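Local coordinates for 4-carboxymuconolactone decarboxylase (Sinorhizobium meliloti, PDB 4G9Q), which probably has a peroxiredoxin-like activity, as an all-helical trimeric member of the carboxymuconolactone decarboxylase family, at residues Pro107-Glu112 with Pro196-Arg201; Phe222-Ala227 with Ala262-Arg267. All coordinates share one frame; numbering follows the deposited sequence.

Contact 1 (Pro107-Glu112 with Pro196-Arg201); sequences PSEISE and PDLAPR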
loop_
_atom_site.group_PDB
_atom_site.type_symbol
_atom_site.label_atom_id
_atom_site.label_comp_id
_atom_site.label_asym_id
_atom_site.label_seq_id
_atom_site.Cartn_x
_atom_site.Cartn_y
_atom_site.Cartn_z
ATOM N N PRO A 107 -7.538 -26.677 3.300
ATOM C CA PRO A 107 -8.392 -25.756 2.547
ATOM C C PRO A 107 -9.204 -24.835 3.466
ATOM O O PRO A 107 -9.347 -23.641 3.176
ATOM C CB PRO A 107 -9.327 -26.698 1.789
ATOM C CG PRO A 107 -8.499 -27.921 1.561
ATOM C CD PRO A 107 -7.626 -28.057 2.778
ATOM N N SER A 108 -9.703 -25.384 4.572
ATOM C CA SER A 108 -10.523 -24.618 5.516
ATOM C C SER A 108 -9.725 -23.493 6.180
ATOM O O SER A 108 -10.280 -22.442 6.509
ATOM C CB SER A 108 -11.142 -25.539 6.571
ATOM O OG SER A 108 -10.147 -26.200 7.331
ATOM N N GLU A 109 -8.426 -23.717 6.365
ATOM C CA GLU A 109 -7.539 -22.711 6.962
ATOM C C GLU A 109 -7.254 -21.558 5.988
ATOM O O GLU A 109 -7.214 -20.392 6.390
ATOM C CB GLU A 109 -6.253 -23.364 7.464
ATOM C CG GLU A 109 -6.482 -24.227 8.714
ATOM C CD GLU A 109 -5.273 -25.055 9.096
ATOM O OE1 GLU A 109 -4.538 -25.496 8.190
ATOM O OE2 GLU A 109 -5.065 -25.274 10.311
ATOM N N ILE A 110 -7.083 -21.889 4.709
ATOM C CA ILE A 110 -6.933 -20.875 3.663
ATOM C C ILE A 110 -8.231 -20.076 3.559
ATOM O O ILE A 110 -8.212 -18.846 3.541
ATOM C CB ILE A 110 -6.553 -21.506 2.292
ATOM C CG1 ILE A 110 -5.193 -22.203 2.407
ATOM C CG2 ILE A 110 -6.565 -20.448 1.174
ATOM C CD1 ILE A 110 -4.695 -22.861 1.127
ATOM N N SER A 111 -9.351 -20.796 3.513
ATOM C CA SER A 111 -10.682 -20.198 3.500
ATOM C C SER A 111 -10.850 -19.199 4.645
ATOM O O SER A 111 -11.301 -18.056 4.438
ATOM C CB SER A 111 -11.741 -21.307 3.591
ATOM O OG SER A 111 -13.045 -20.773 3.522
ATOM N N GLU A 112 -10.471 -19.623 5.850
ATOM C CA GLU A 112 -10.631 -18.777 7.035
ATOM C C GLU A 112 -9.664 -17.595 7.050
ATOM O O GLU A 112 -10.005 -16.523 7.551
ATOM C CB GLU A 112 -10.511 -19.611 8.317
ATOM C CG GLU A 112 -10.898 -18.864 9.600
ATOM C CD GLU A 112 -12.366 -18.461 9.656
ATOM O OE1 GLU A 112 -13.160 -18.889 8.783
ATOM O OE2 GLU A 112 -12.728 -17.709 10.584
ATOM N N PRO A 196 -13.775 -21.352 14.931
ATOM C CA PRO A 196 -12.808 -22.446 15.139
ATOM C C PRO A 196 -11.954 -22.845 13.927
ATOM O O PRO A 196 -11.021 -23.641 14.071
ATOM C CB PRO A 196 -13.703 -23.620 15.570
ATOM C CG PRO A 196 -15.016 -23.347 14.893
ATOM C CD PRO A 196 -15.172 -21.836 14.966
ATOM N N ASP A 197 -12.251 -22.287 12.756
ATOM C CA ASP A 197 -11.634 -22.730 11.501
ATOM C C ASP A 197 -10.149 -22.363 11.387
ATOM O O ASP A 197 -9.421 -22.934 10.573
ATOM C CB ASP A 197 -12.453 -22.221 10.315
ATOM C CG ASP A 197 -13.952 -22.385 10.545
ATOM O OD1 ASP A 197 -14.518 -23.375 10.030
ATOM O OD2 ASP A 197 -14.549 -21.549 11.277
ATOM N N LEU A 198 -9.708 -21.414 12.207
ATOM C CA LEU A 198 -8.291 -21.254 12.513
ATOM C C LEU A 198 -8.134 -21.409 14.010
ATOM O O LEU A 198 -8.905 -20.829 14.784
ATOM C CB LEU A 198 -7.777 -19.872 12.102
ATOM C CG LEU A 198 -7.528 -19.582 10.623
ATOM C CD1 LEU A 198 -7.340 -18.078 10.403
ATOM C CD2 LEU A 198 -6.340 -20.384 10.074
ATOM N N ALA A 199 -7.140 -22.191 14.420
ATOM C CA ALA A 199 -6.724 -22.220 15.818
ATOM C C ALA A 199 -6.280 -20.812 16.213
ATOM O O ALA A 199 -5.747 -20.083 15.367
ATOM C CB ALA A 199 -5.590 -23.207 16.001
ATOM N N PRO A 200 -6.517 -20.410 17.480
ATOM C CA PRO A 200 -6.135 -19.068 17.934
ATOM C C PRO A 200 -4.692 -18.702 17.589
ATOM O O PRO A 200 -4.443 -17.583 17.136
ATOM C CB PRO A 200 -6.340 -19.150 19.446
ATOM C CG PRO A 200 -7.504 -20.077 19.570
ATOM C CD PRO A 200 -7.239 -21.141 18.543
ATOM N N ARG A 201 -3.763 -19.642 17.779
ATOM C CA ARG A 201 -2.358 -19.425 17.421
ATOM C C ARG A 201 -2.193 -19.038 15.952
ATOM O O ARG A 201 -1.444 -18.112 15.623
ATOM C CB ARG A 201 -1.542 -20.683 17.711
ATOM C CG ARG A 201 -0.079 -20.569 17.321
ATOM C CD ARG A 201 0.386 -21.886 16.748
ATOM N NE ARG A 201 1.805 -21.895 16.404
ATOM C CZ ARG A 201 2.284 -21.983 15.166
ATOM N NH1 ARG A 201 1.465 -22.059 14.123
ATOM N NH2 ARG A 201 3.597 -22.009 14.974
HETATM O O HOH W 1 -10.170 -25.368 9.770
HETATM O O HOH W 2 -5.586 -23.612 12.380
#

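Contact 2 (Phe222-Ala227 with Ala262-Arg267); sequences FHLNKA and AVFEKR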
loop_
_atom_site.group_PDB
_atom_site.type_symbol
_atom_site.label_atom_id
_atom_site.label_comp_id
_atom_site.label_asym_id
_atom_site.label_seq_id
_atom_site.Cartn_x
_atom_site.Cartn_y
_atom_site.Cartn_z
ATOM N N PHE A 222 -0.355 -5.451 20.595
ATOM C CA PHE A 222 -1.507 -6.235 21.030
ATOM C C PHE A 222 -1.497 -7.637 20.422
ATOM O O PHE A 222 -1.636 -8.637 21.135
ATOM C CB PHE A 222 -2.812 -5.503 20.684
ATOM C CG PHE A 222 -4.052 -6.235 21.121
ATOM C CD1 PHE A 222 -4.559 -6.063 22.408
ATOM C CD2 PHE A 222 -4.708 -7.098 20.248
ATOM C CE1 PHE A 222 -5.705 -6.745 22.816
ATOM C CE2 PHE A 222 -5.855 -7.785 20.646
ATOM C CZ PHE A 222 -6.352 -7.607 21.933
ATOM N N HIS A 223 -1.317 -7.714 19.106
ATOM C CA HIS A 223 -1.450 -8.990 18.420
ATOM C C HIS A 223 -0.275 -9.943 18.572
ATOM O O HIS A 223 -0.460 -11.156 18.525
ATOM C CB HIS A 223 -1.892 -8.793 16.965
ATOM C CG HIS A 223 -3.319 -8.356 16.857
ATOM N ND1 HIS A 223 -4.373 -9.217 17.076
ATOM C CD2 HIS A 223 -3.866 -7.139 16.630
ATOM C CE1 HIS A 223 -5.511 -8.554 16.955
ATOM N NE2 HIS A 223 -5.230 -7.290 16.689
ATOM N N LEU A 224 0.923 -9.398 18.783
ATOM C CA LEU A 224 2.082 -10.245 19.074
ATOM C C LEU A 224 1.976 -10.843 20.476
ATOM O O LEU A 224 2.252 -12.026 20.670
ATOM C CB LEU A 224 3.398 -9.488 18.890
ATOM C CG LEU A 224 4.680 -10.269 19.215
ATOM C CD1 LEU A 224 4.821 -11.527 18.356
ATOM C CD2 LEU A 224 5.888 -9.364 19.051
ATOM N N ASN A 225 1.558 -10.031 21.446
ATOM C CA ASN A 225 1.276 -10.549 22.782
ATOM C C ASN A 225 0.245 -11.665 22.719
ATOM O O ASN A 225 0.421 -12.714 23.328
ATOM C CB ASN A 225 0.801 -9.439 23.721
ATOM C CG ASN A 225 1.944 -8.658 24.325
ATOM O OD1 ASN A 225 2.008 -7.435 24.202
ATOM N ND2 ASN A 225 2.851 -9.359 24.990
ATOM N N LYS A 226 -0.815 -11.440 21.948
ATOM C CA LYS A 226 -1.866 -12.439 21.777
ATOM C C LYS A 226 -1.333 -13.728 21.140
ATOM O O LYS A 226 -1.678 -14.823 21.578
ATOM C CB LYS A 226 -3.027 -11.847 20.971
ATOM C CG LYS A 226 -4.326 -12.634 21.061
ATOM C CD LYS A 226 -5.475 -11.866 20.409
ATOM C CE LYS A 226 -6.774 -12.677 20.393
ATOM N NZ LYS A 226 -7.267 -13.020 21.765
ATOM N N ALA A 227 -0.477 -13.588 20.127
ATOM C CA ALA A 227 0.147 -14.732 19.460
ATOM C C ALA A 227 1.004 -15.549 20.423
ATOM O O ALA A 227 0.951 -16.780 20.427
ATOM C CB ALA A 227 0.997 -14.257 18.275
ATOM N N ALA A 262 10.402 -4.844 22.373
ATOM C CA ALA A 262 9.698 -4.291 23.523
ATOM C C ALA A 262 8.745 -5.320 24.130
ATOM O O ALA A 262 8.656 -5.447 25.356
ATOM C CB ALA A 262 8.951 -3.030 23.126
ATOM N N VAL A 263 8.050 -6.061 23.270
ATOM C CA VAL A 263 7.145 -7.123 23.711
ATOM C C VAL A 263 7.918 -8.215 24.451
ATOM O O VAL A 263 7.539 -8.599 25.554
ATOM C CB VAL A 263 6.333 -7.719 22.536
ATOM C CG1 VAL A 263 5.609 -8.995 22.963
ATOM C CG2 VAL A 263 5.324 -6.699 22.014
ATOM N N PHE A 264 9.004 -8.699 23.854
ATOM C CA PHE A 264 9.792 -9.767 24.482
ATOM C C PHE A 264 10.314 -9.334 25.854
ATOM O O PHE A 264 10.282 -10.108 26.822
ATOM C CB PHE A 264 10.964 -10.204 23.587
ATOM C CG PHE A 264 10.557 -10.771 22.245
ATOM C CD1 PHE A 264 9.306 -11.351 22.045
ATOM C CD2 PHE A 264 11.461 -10.752 21.182
ATOM C CE1 PHE A 264 8.952 -11.875 20.795
ATOM C CE2 PHE A 264 11.123 -11.284 19.933
ATOM C CZ PHE A 264 9.867 -11.843 19.739
ATOM N N GLU A 265 10.783 -8.091 25.935
ATOM C CA GLU A 265 11.341 -7.569 27.179
ATOM C C GLU A 265 10.268 -7.382 28.244
ATOM O O GLU A 265 10.498 -7.669 29.421
ATOM C CB GLU A 265 12.100 -6.264 26.934
ATOM C CG GLU A 265 13.394 -6.471 26.155
ATOM C CD GLU A 265 14.250 -5.224 26.055
ATOM O OE1 GLU A 265 13.789 -4.127 26.449
ATOM O OE2 GLU A 265 15.395 -5.345 25.574
ATOM N N LYS A 266 9.094 -6.917 27.824
ATOM C CA LYS A 266 7.981 -6.696 28.746
ATOM C C LYS A 266 7.485 -8.004 29.368
ATOM O O LYS A 266 7.126 -8.019 30.549
ATOM C CB LYS A 266 6.837 -5.946 28.055
ATOM C CG LYS A 266 5.608 -5.697 28.923
ATOM C CD LYS A 266 5.651 -4.339 29.595
ATOM C CE LYS A 266 4.329 -4.040 30.288
ATOM N NZ LYS A 266 4.395 -2.778 31.068
ATOM N N ARG A 267 7.479 -9.091 28.586
ATOM C CA ARG A 267 7.039 -10.400 29.093
ATOM C C ARG A 267 8.001 -10.963 30.136
ATOM O O ARG A 267 7.635 -11.856 30.896
ATOM C CB ARG A 267 6.819 -11.449 27.986
ATOM C CG ARG A 267 6.596 -10.927 26.578
ATOM C CD ARG A 267 5.284 -11.372 25.928
ATOM N NE ARG A 267 4.918 -12.783 26.090
ATOM C CZ ARG A 267 3.656 -13.214 26.105
ATOM N NH1 ARG A 267 2.661 -12.348 25.972
ATOM N NH2 ARG A 267 3.380 -14.503 26.260
#

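Contact 1 (Pro107-Glu112 with Pro196-Arg201)
Asp-197 and Leu-198 pack, with no direct hydrogen bond, against one side of the first turns of helix 107-120, where they meet Ser-108, Glu-109 and Glu-112. The contact is buried. It joins the start of that helix to the loop before helix 200-213. Leu-198 carries the apolar part. Its CG lies 3.6 Å from CG of Glu-112, while CD2 reaches CB of Glu-109 at 4.0 Å. The Glu-112 chain points CG away from its own backbone N (chi1 -170°) and then bends at chi2, which lays its methylenes on Leu-198 and brings OE1 to 3.7 Å from CB of Asp-197. The two carboxylates are then close, with Glu-112 OE1 3.9 Å from Asp-197 OD2 and their planes 30° apart. Arg-195 and Arg-203 form salt bridges to Glu-112 OE2 and probably offset this repulsion; Asp-197 OD1 accepts from Ala-149 N. Two waters supply the polar links. One donates to Asp-197 O at 2.7 Å and also bonds Ser-108 OG. The other donates to Glu-109 OE2 and accepts from Ala-199 N at 2.9 Å. Glu-109 has further partners in Lys-106 N and Arg-74. Ala-199 is the N-cap residue of helix 200-213. The arrangement is a loop-on-helix junction of an all-alpha fold, and it joins two stretches of the chain that each carry a carboxymuconolactone decarboxylase-type sequence.

Contact 2 (Phe222-Ala227 with Ala262-Arg267)
Helices 222-227 and 262-267 cross at -53°, with their axes 10.4 Å apart at closest approach and Asn-225 nearest Val-263 along the backbones. Leu-224 and Val-263 form the apolar centre. Leu-224 sets CG anti to its own N (chi1 178°), and its CD2 comes to 3.9 Å from CB of Val-263. The same methyl meets Phe-264 at CE1, 4.3 Å away, in an oblique approach to the ring. Leu-228 joins this group from helix 220-229, and Ala-237 lies against Leu-224. Phe-264 also packs on Val-176 of the third subunit. Beside the apolar centre, the Asn-225 side chain runs past Val-263 and Arg-267 in the opposite sense to each. Its amide lies close to CG1 of Val-263, and its plane is tilted 30° from the guanidinium of Arg-267. The amide sits at the edge of that guanidinium. NH1 of Arg-267 forms a salt bridge to Asp-229, just beyond the first segment. An alanine at Asn-225 removes the amide beside the guanidinium and would probably open a gap at Val-263 and let Arg-267 turn more freely, though Asp-229 would still hold NH1. The contact is mixed: Leu-224, Val-263 and Phe-264 give an apolar patch, and Asn-225 with Arg-267 a polar margin of similar weight. The helices are probably held by both, with the charge of Arg-267 met by Asp-229.

The two contacts follow one another along the chain: both segments of contact 1 come before the first residue of contact 2. Their centres are 22 Å apart, and their nearest atoms about 5 Å apart, so they do not touch. Contact 1 lies nearer the middle of the chain, its centre about 11 Å from the chain centre against about 17 Å for contact 2. Helices 200-213 and 220-229, consecutive in sequence, lead from one to the other. Contact 1 joins helix 107-120 to a loop over 80 residues further on. Contact 2 folds the C-terminal helix, 250-267, back onto nearby helix 220-229. Each has a residue that meets another chain of the trimer.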